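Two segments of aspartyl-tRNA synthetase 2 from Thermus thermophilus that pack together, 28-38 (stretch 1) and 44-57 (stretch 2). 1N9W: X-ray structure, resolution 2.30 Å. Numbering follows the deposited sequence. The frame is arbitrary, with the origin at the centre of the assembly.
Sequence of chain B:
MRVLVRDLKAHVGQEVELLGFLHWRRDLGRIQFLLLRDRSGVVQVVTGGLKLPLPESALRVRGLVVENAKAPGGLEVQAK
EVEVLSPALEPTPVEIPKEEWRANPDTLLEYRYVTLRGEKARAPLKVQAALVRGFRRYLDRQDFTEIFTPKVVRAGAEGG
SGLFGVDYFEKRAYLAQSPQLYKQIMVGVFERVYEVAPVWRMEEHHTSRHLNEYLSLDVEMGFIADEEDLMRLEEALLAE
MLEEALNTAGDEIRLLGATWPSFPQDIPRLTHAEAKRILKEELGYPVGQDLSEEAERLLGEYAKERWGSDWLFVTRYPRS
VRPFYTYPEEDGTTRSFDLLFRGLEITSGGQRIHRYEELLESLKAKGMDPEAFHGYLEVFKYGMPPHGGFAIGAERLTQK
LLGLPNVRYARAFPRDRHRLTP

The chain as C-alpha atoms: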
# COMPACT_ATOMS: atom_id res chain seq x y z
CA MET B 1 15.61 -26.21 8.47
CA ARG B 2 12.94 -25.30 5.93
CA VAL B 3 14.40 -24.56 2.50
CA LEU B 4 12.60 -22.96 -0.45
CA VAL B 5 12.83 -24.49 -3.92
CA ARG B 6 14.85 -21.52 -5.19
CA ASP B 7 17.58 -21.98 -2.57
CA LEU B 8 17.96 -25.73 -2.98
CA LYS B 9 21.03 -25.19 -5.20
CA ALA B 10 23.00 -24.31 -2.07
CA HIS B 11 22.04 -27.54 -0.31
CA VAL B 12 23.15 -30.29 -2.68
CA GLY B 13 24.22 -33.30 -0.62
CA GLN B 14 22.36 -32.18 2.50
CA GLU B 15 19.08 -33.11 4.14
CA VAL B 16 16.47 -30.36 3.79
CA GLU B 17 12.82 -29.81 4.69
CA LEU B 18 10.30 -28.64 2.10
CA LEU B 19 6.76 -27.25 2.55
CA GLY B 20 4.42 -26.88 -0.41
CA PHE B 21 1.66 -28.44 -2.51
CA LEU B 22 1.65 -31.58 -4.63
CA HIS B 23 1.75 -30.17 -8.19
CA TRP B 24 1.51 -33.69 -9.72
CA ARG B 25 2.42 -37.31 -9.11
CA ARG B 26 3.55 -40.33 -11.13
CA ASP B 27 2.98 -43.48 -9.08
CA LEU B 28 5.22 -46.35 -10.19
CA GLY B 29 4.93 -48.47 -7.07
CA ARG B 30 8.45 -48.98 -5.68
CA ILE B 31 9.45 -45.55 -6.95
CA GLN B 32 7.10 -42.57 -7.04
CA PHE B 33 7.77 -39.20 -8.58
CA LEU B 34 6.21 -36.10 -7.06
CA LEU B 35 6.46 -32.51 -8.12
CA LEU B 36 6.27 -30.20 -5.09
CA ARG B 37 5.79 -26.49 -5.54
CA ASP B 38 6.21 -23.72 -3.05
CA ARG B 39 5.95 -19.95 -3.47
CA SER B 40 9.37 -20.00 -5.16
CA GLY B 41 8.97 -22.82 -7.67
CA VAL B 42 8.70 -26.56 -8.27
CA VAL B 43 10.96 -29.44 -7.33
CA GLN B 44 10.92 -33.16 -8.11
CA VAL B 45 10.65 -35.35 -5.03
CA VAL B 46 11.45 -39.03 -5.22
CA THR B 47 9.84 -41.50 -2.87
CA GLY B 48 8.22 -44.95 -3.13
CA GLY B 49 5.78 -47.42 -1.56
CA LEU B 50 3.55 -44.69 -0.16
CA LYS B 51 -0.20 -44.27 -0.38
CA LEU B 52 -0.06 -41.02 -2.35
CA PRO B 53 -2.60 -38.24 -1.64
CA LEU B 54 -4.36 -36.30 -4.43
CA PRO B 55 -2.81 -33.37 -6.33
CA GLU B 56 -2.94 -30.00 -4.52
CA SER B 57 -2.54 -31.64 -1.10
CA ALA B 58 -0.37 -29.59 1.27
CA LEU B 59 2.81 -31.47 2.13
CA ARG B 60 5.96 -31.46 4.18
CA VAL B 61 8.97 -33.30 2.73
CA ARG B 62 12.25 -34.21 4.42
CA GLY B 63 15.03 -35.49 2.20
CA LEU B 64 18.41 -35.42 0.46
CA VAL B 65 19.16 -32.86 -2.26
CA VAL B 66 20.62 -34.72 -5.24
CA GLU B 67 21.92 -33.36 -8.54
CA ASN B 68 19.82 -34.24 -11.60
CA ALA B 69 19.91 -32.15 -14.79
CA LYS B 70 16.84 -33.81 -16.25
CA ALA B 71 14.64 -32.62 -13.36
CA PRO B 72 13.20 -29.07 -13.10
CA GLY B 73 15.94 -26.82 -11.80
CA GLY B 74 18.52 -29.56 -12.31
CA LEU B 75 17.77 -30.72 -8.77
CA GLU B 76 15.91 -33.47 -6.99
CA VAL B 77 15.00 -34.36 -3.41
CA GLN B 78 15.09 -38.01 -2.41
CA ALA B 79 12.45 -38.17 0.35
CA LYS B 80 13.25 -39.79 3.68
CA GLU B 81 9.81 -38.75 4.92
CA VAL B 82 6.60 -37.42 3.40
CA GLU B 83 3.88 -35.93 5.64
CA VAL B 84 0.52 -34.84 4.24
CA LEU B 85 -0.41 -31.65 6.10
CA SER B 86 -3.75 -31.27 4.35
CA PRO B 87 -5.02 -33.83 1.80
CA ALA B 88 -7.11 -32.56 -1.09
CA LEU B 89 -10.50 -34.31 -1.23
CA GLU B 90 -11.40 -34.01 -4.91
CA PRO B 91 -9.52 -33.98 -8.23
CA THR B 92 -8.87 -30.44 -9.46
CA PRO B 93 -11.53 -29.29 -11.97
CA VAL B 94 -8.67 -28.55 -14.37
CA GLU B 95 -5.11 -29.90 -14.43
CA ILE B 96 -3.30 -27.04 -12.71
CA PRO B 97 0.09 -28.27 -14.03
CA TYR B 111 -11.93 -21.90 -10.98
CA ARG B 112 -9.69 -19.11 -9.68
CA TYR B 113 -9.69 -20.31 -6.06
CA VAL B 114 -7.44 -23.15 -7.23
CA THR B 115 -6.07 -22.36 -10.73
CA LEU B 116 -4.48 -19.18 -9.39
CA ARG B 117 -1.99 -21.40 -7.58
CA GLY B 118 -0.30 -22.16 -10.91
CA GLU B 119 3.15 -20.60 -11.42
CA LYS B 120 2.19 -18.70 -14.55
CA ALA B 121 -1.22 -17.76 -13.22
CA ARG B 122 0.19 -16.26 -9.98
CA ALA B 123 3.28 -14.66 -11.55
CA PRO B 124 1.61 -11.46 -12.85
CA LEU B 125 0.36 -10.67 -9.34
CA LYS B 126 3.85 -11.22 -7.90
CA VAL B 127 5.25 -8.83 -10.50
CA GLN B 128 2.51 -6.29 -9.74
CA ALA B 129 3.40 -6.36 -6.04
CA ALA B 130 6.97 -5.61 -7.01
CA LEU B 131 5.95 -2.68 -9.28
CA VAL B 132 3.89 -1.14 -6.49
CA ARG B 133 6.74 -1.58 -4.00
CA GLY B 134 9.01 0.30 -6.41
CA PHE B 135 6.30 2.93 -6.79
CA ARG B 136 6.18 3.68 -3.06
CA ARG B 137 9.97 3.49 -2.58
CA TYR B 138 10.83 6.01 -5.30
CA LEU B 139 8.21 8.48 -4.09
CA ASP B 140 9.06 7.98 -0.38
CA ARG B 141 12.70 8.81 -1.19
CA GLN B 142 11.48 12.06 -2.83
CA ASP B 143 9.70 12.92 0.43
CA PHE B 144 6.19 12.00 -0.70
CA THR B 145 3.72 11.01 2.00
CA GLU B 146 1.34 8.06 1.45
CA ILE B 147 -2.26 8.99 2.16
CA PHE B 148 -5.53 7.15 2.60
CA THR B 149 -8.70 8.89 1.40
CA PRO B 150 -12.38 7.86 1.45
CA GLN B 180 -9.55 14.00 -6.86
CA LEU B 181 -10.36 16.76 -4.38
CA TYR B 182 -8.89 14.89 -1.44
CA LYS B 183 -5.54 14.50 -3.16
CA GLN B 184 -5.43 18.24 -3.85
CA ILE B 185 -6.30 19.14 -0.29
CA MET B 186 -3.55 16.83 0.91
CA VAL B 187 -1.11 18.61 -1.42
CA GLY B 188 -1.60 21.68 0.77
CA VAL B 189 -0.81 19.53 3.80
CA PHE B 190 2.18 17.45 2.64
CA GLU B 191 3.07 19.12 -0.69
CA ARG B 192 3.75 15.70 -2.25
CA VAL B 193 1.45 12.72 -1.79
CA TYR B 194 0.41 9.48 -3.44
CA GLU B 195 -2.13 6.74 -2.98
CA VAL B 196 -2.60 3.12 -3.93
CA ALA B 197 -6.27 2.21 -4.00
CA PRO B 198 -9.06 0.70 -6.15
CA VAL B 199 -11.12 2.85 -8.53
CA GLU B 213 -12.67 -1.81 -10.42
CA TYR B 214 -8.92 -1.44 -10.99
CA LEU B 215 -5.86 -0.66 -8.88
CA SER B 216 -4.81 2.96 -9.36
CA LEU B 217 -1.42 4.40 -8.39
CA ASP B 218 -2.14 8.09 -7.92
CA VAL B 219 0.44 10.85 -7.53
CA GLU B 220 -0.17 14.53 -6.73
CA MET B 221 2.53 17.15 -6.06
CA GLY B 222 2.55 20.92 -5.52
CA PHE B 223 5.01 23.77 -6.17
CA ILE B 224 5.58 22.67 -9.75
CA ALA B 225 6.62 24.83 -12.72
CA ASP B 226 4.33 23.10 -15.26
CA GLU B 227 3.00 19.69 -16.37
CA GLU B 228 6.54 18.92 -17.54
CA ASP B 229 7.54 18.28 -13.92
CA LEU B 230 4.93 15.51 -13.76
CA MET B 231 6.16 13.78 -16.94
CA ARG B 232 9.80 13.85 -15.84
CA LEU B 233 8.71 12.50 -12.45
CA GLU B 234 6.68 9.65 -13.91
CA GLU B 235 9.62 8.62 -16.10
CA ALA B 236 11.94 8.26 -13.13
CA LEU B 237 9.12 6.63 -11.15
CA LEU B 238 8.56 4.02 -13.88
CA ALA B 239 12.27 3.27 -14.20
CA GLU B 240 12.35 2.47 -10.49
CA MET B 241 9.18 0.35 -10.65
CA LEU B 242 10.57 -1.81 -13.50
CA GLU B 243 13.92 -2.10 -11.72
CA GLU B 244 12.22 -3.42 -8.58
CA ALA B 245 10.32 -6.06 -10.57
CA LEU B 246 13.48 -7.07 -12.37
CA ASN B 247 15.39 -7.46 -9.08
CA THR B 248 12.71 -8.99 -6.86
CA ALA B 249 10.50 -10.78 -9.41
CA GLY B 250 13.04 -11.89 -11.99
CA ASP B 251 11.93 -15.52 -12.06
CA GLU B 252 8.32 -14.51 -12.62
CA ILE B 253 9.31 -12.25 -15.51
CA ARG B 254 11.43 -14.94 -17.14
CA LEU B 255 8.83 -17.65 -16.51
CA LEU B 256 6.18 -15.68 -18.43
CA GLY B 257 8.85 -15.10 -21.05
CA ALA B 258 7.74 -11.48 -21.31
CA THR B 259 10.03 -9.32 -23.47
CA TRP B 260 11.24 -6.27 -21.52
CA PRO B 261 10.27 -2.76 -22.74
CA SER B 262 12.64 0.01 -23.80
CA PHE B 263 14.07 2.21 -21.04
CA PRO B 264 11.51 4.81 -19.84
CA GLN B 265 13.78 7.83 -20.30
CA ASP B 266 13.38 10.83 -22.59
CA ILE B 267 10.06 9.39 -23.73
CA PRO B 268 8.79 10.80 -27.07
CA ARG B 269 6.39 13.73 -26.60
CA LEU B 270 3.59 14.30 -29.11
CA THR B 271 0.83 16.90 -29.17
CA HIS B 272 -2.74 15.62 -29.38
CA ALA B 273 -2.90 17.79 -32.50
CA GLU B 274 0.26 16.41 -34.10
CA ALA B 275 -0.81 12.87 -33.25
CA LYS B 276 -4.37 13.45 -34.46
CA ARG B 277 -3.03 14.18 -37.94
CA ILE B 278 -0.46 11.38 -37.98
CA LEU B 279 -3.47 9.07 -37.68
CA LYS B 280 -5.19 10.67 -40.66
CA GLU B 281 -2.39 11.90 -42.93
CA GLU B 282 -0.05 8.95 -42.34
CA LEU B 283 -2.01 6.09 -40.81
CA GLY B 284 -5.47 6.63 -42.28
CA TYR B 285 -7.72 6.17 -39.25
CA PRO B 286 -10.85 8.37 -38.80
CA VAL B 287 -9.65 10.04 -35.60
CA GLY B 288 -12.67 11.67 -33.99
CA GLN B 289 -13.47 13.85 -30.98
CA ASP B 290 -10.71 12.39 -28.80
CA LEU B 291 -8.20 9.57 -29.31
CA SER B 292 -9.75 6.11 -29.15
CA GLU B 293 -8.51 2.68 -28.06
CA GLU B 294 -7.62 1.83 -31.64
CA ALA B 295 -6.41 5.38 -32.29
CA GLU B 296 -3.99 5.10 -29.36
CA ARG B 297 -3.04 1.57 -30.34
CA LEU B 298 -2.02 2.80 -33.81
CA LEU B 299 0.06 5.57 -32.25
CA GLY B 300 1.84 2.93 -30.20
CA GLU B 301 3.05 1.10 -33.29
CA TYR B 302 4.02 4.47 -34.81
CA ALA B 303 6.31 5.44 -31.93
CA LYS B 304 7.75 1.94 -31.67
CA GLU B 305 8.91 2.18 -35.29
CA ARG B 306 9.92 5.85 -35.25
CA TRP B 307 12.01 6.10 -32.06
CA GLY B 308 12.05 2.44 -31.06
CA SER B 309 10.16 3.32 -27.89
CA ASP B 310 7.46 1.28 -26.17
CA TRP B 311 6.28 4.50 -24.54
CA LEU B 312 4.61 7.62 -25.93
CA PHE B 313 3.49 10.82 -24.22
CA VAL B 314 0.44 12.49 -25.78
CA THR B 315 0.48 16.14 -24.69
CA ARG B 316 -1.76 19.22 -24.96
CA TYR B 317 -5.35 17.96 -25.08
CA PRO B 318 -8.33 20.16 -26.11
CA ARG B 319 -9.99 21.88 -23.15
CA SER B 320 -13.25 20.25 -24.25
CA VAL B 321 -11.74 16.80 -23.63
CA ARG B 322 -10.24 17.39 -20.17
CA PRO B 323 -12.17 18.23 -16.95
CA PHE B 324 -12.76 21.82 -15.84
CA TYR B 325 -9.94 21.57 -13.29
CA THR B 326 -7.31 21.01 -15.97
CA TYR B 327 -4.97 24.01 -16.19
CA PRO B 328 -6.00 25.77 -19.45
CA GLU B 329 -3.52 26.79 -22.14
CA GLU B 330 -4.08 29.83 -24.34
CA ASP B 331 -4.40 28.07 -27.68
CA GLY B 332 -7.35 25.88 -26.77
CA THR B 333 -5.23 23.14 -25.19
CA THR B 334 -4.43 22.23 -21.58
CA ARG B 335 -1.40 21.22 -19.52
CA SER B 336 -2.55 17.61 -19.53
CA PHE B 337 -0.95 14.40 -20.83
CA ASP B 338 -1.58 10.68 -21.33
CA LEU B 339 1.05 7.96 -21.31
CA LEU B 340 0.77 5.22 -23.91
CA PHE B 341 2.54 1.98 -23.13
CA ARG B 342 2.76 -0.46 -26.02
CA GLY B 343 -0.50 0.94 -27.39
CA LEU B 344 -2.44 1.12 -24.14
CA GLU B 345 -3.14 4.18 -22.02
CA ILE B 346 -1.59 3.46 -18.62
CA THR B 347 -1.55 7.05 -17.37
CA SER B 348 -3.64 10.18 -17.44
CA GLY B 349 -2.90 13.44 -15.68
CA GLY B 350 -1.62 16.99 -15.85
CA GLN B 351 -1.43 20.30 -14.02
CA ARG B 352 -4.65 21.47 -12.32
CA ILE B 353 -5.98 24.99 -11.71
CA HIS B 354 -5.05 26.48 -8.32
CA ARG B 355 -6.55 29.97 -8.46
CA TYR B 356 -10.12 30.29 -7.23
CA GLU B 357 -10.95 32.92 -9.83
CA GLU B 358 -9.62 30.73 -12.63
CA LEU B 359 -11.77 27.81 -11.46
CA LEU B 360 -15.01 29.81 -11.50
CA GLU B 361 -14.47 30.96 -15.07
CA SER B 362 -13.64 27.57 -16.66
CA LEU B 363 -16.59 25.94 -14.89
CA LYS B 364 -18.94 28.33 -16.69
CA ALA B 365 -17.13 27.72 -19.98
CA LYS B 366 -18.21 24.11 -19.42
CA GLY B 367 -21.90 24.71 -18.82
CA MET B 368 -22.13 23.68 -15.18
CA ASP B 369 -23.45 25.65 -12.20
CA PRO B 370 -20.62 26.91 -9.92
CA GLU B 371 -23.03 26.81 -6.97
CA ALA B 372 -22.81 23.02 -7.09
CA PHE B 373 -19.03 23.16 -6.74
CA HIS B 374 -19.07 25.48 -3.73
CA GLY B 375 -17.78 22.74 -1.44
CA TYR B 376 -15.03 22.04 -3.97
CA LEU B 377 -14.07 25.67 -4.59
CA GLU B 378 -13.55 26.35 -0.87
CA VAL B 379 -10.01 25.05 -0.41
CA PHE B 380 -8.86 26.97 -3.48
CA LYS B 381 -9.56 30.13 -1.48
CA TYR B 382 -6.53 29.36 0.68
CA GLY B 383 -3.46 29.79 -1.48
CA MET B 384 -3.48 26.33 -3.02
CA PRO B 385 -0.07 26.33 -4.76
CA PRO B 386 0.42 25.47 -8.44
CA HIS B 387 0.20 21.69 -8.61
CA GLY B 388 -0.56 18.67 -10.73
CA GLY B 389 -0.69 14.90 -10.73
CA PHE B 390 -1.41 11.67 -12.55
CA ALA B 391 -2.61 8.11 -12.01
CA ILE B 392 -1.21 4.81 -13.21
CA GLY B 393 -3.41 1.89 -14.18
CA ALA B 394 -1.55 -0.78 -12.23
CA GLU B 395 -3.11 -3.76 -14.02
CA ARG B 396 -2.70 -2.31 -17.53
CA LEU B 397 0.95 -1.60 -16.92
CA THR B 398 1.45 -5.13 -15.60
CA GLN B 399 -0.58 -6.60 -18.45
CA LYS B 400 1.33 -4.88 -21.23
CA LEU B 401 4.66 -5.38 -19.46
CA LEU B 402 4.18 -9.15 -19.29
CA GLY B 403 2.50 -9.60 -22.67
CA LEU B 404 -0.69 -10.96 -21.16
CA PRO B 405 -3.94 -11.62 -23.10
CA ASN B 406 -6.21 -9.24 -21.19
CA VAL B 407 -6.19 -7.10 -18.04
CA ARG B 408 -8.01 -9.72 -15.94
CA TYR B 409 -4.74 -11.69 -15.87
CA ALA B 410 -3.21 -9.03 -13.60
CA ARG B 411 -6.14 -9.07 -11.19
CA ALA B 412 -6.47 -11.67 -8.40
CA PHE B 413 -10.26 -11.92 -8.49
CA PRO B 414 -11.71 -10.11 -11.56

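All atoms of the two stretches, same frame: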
# COMPACT_ATOMS: atom_id res chain seq x y z
N LEU B 28 4.72 -45.14 -9.56
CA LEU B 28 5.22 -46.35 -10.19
C LEU B 28 5.53 -47.43 -9.16
O LEU B 28 6.47 -48.20 -9.33
CB LEU B 28 6.48 -46.04 -11.02
CG LEU B 28 6.34 -44.98 -12.10
CD1 LEU B 28 7.69 -44.76 -12.74
CD2 LEU B 28 5.32 -45.40 -13.15
N GLY B 29 4.74 -47.47 -8.10
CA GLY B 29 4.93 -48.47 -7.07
C GLY B 29 6.16 -48.25 -6.20
O GLY B 29 6.17 -47.38 -5.32
N ARG B 30 7.20 -49.05 -6.44
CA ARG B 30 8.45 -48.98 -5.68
C ARG B 30 9.05 -47.58 -5.71
O ARG B 30 9.61 -47.12 -4.72
CB ARG B 30 9.48 -49.97 -6.23
CG ARG B 30 9.17 -51.43 -5.94
CD ARG B 30 10.38 -52.31 -6.22
NE ARG B 30 10.15 -53.70 -5.82
CZ ARG B 30 11.10 -54.62 -5.69
NH1 ARG B 30 12.37 -54.30 -5.94
NH2 ARG B 30 10.79 -55.85 -5.31
N ILE B 31 8.95 -46.91 -6.85
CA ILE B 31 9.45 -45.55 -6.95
C ILE B 31 8.26 -44.68 -7.35
O ILE B 31 7.42 -45.08 -8.15
CB ILE B 31 10.57 -45.40 -8.01
CG1 ILE B 31 10.03 -45.74 -9.39
CG2 ILE B 31 11.74 -46.32 -7.67
CD1 ILE B 31 10.80 -45.06 -10.51
N GLN B 32 8.18 -43.50 -6.75
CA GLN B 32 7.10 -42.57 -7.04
C GLN B 32 7.71 -41.20 -7.23
O GLN B 32 8.58 -40.77 -6.47
CB GLN B 32 6.08 -42.58 -5.89
CG GLN B 32 5.43 -43.95 -5.71
CD GLN B 32 4.74 -44.13 -4.37
OE1 GLN B 32 5.29 -43.82 -3.31
NE2 GLN B 32 3.52 -44.68 -4.41
N PHE B 33 7.27 -40.51 -8.27
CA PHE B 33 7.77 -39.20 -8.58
C PHE B 33 6.72 -38.17 -8.23
O PHE B 33 5.55 -38.30 -8.62
CB PHE B 33 8.13 -39.11 -10.07
CG PHE B 33 9.37 -39.88 -10.44
CD1 PHE B 33 10.63 -39.34 -10.22
CD2 PHE B 33 9.27 -41.16 -11.00
CE1 PHE B 33 11.78 -40.05 -10.55
CE2 PHE B 33 10.42 -41.87 -11.34
CZ PHE B 33 11.68 -41.32 -11.11
N LEU B 34 7.12 -37.16 -7.46
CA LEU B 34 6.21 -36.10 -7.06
C LEU B 34 6.82 -34.80 -7.50
O LEU B 34 8.04 -34.68 -7.62
CB LEU B 34 6.03 -36.08 -5.55
CG LEU B 34 5.61 -37.39 -4.88
CD1 LEU B 34 5.61 -37.19 -3.38
CD2 LEU B 34 4.24 -37.83 -5.38
N LEU B 35 5.98 -33.82 -7.75
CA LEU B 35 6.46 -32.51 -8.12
C LEU B 35 5.88 -31.65 -7.01
O LEU B 35 4.66 -31.57 -6.87
CB LEU B 35 5.88 -32.10 -9.47
CG LEU B 35 6.71 -31.01 -10.12
CD1 LEU B 35 7.98 -31.63 -10.70
CD2 LEU B 35 5.90 -30.31 -11.21
N LEU B 36 6.73 -31.04 -6.20
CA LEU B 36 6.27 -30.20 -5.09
C LEU B 36 6.51 -28.75 -5.45
O LEU B 36 7.58 -28.41 -5.94
CB LEU B 36 7.03 -30.53 -3.80
CG LEU B 36 6.66 -29.75 -2.53
CD1 LEU B 36 6.97 -30.59 -1.27
CD2 LEU B 36 7.41 -28.41 -2.48
N ARG B 37 5.52 -27.89 -5.24
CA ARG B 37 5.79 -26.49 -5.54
C ARG B 37 5.51 -25.58 -4.37
O ARG B 37 4.50 -25.72 -3.67
CB ARG B 37 5.00 -26.00 -6.75
CG ARG B 37 3.56 -25.81 -6.48
CD ARG B 37 2.85 -24.73 -7.30
NE ARG B 37 1.61 -24.60 -6.54
CZ ARG B 37 0.54 -25.37 -6.70
NH1 ARG B 37 0.49 -26.30 -7.66
NH2 ARG B 37 -0.41 -25.33 -5.78
N ASP B 38 6.44 -24.66 -4.12
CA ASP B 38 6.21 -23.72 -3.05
C ASP B 38 6.12 -22.34 -3.71
O ASP B 38 6.03 -22.26 -4.94
CB ASP B 38 7.28 -23.84 -1.92
CG ASP B 38 8.70 -23.62 -2.39
OD1 ASP B 38 8.89 -22.91 -3.40
OD2 ASP B 38 9.64 -24.13 -1.72
N GLN B 44 11.25 -31.75 -8.01
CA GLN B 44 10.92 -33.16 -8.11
C GLN B 44 11.29 -33.81 -6.79
O GLN B 44 12.35 -33.53 -6.21
CB GLN B 44 11.70 -33.83 -9.26
CG GLN B 44 11.34 -35.32 -9.48
CD GLN B 44 11.96 -35.95 -10.73
OE1 GLN B 44 13.10 -36.45 -10.71
NE2 GLN B 44 11.21 -35.92 -11.84
N VAL B 45 10.41 -34.65 -6.28
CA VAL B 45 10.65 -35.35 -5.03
C VAL B 45 10.53 -36.81 -5.39
O VAL B 45 9.61 -37.19 -6.11
CB VAL B 45 9.61 -34.96 -3.95
CG1 VAL B 45 9.73 -35.87 -2.74
CG2 VAL B 45 9.83 -33.52 -3.51
N VAL B 46 11.48 -37.61 -4.93
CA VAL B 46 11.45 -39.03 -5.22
C VAL B 46 11.20 -39.82 -3.96
O VAL B 46 11.91 -39.67 -2.95
CB VAL B 46 12.79 -39.51 -5.88
CG1 VAL B 46 12.69 -40.99 -6.24
CG2 VAL B 46 13.09 -38.70 -7.13
N THR B 47 10.18 -40.66 -4.00
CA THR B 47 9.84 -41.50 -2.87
C THR B 47 9.40 -42.86 -3.44
O THR B 47 9.76 -43.18 -4.58
CB THR B 47 8.72 -40.81 -2.02
OG1 THR B 47 8.50 -41.56 -0.82
CG2 THR B 47 7.42 -40.70 -2.80
N GLY B 48 8.66 -43.65 -2.66
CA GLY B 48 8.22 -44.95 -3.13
C GLY B 48 7.43 -45.70 -2.06
O GLY B 48 7.58 -45.42 -0.87
N GLY B 49 6.58 -46.63 -2.48
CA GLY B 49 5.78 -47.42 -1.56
C GLY B 49 4.79 -46.69 -0.67
O GLY B 49 4.30 -47.26 0.30
N LEU B 50 4.48 -45.44 -0.98
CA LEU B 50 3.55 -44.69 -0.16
C LEU B 50 2.15 -44.70 -0.74
O LEU B 50 1.96 -45.01 -1.91
CB LEU B 50 4.00 -43.24 -0.02
CG LEU B 50 5.40 -42.94 0.52
CD1 LEU B 50 5.59 -41.43 0.56
CD2 LEU B 50 5.56 -43.54 1.92
N LYS B 51 1.17 -44.37 0.09
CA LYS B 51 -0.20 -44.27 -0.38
C LYS B 51 -0.29 -42.78 -0.67
O LYS B 51 -0.54 -41.97 0.22
CB LYS B 51 -1.17 -44.67 0.74
CG LYS B 51 -0.96 -46.09 1.23
CD LYS B 51 -2.00 -46.50 2.24
CE LYS B 51 -1.82 -47.94 2.66
NZ LYS B 51 -2.96 -48.38 3.51
N LEU B 52 -0.06 -42.42 -1.93
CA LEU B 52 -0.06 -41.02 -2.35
C LEU B 52 -1.40 -40.30 -2.26
O LEU B 52 -2.45 -40.86 -2.60
CB LEU B 52 0.49 -40.92 -3.78
CG LEU B 52 1.95 -41.38 -3.97
CD1 LEU B 52 2.31 -41.35 -5.45
CD2 LEU B 52 2.88 -40.47 -3.16
N PRO B 53 -1.38 -39.05 -1.77
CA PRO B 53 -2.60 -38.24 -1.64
C PRO B 53 -2.88 -37.60 -3.01
O PRO B 53 -2.05 -37.73 -3.91
CB PRO B 53 -2.20 -37.21 -0.59
CG PRO B 53 -0.76 -36.94 -0.95
CD PRO B 53 -0.21 -38.33 -1.24
N LEU B 54 -4.01 -36.93 -3.15
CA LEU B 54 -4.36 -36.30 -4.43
C LEU B 54 -3.55 -35.03 -4.71
O LEU B 54 -2.92 -34.48 -3.81
CB LEU B 54 -5.86 -35.95 -4.47
CG LEU B 54 -6.87 -37.10 -4.62
CD1 LEU B 54 -8.33 -36.60 -4.42
CD2 LEU B 54 -6.71 -37.71 -6.01
N PRO B 55 -3.55 -34.58 -5.98
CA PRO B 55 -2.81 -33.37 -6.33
C PRO B 55 -3.42 -32.20 -5.54
O PRO B 55 -4.61 -32.21 -5.20
CB PRO B 55 -3.06 -33.24 -7.83
CG PRO B 55 -3.19 -34.66 -8.28
CD PRO B 55 -4.02 -35.29 -7.18
N GLU B 56 -2.58 -31.20 -5.27
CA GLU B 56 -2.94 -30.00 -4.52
C GLU B 56 -3.05 -30.24 -3.01
O GLU B 56 -3.60 -29.42 -2.28
CB GLU B 56 -4.24 -29.36 -5.06
CG GLU B 56 -4.06 -28.60 -6.38
CD GLU B 56 -2.82 -27.68 -6.39
OE1 GLU B 56 -2.60 -26.93 -5.41
OE2 GLU B 56 -2.07 -27.72 -7.39
N SER B 57 -2.54 -31.37 -2.54
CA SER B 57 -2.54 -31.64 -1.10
C SER B 57 -1.35 -30.84 -0.56
O SER B 57 -0.34 -30.68 -1.26
CB SER B 57 -2.34 -33.13 -0.80
OG SER B 57 -3.54 -33.86 -0.94

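Leu34 lies at the apolar centre of the contact. Its side chain shares one sheet face with Val45, Gln32 and Thr47. Leu34 CB lies 4.1 Å from Val45 CB, and Leu34 CD2 lies 3.7 Å from Leu52 CD2. Leu52 points toward stretch 1 and extends this apolar patch beyond the strand. Leu34 and Val45 are buried, a setting that suits branched aliphatic side chains. On the other face, Phe33 packs against Val46, with Phe33 CE1 3.9 Å from Val46 CG2.

The two strands run antiparallel. Leu34 N donates to Val45 O (2.8 Å), and Val45 N donates to Leu34 O (2.7 Å). The next such pair joins Gln32 N to Thr47 O (2.7 Å) and Thr47 N to Gln32 O (2.9 Å).

Gln32 is buried, but its amide is paired with backbone. Leu50 N donates to Gln32 OE1 (3.0 Å), and Gln32 NE2 donates to Leu50 O (3.0 Å). An amide can do both at once.

Past the strand, Gly49 N donates to Gly29 O (3.0 Å). Both glycines have positive phi. Gly48 CA approaches Arg30 O to 3.0 Å; a CB on Gly48 would clash with that oxygen.

At the far end, Arg37 and Glu56 form a buried two-pronged salt bridge. Arg37 NH2 meets Glu56 OE1 at 2.7 Å, and Arg37 NH1 meets Glu56 OE2 at 2.9 Å.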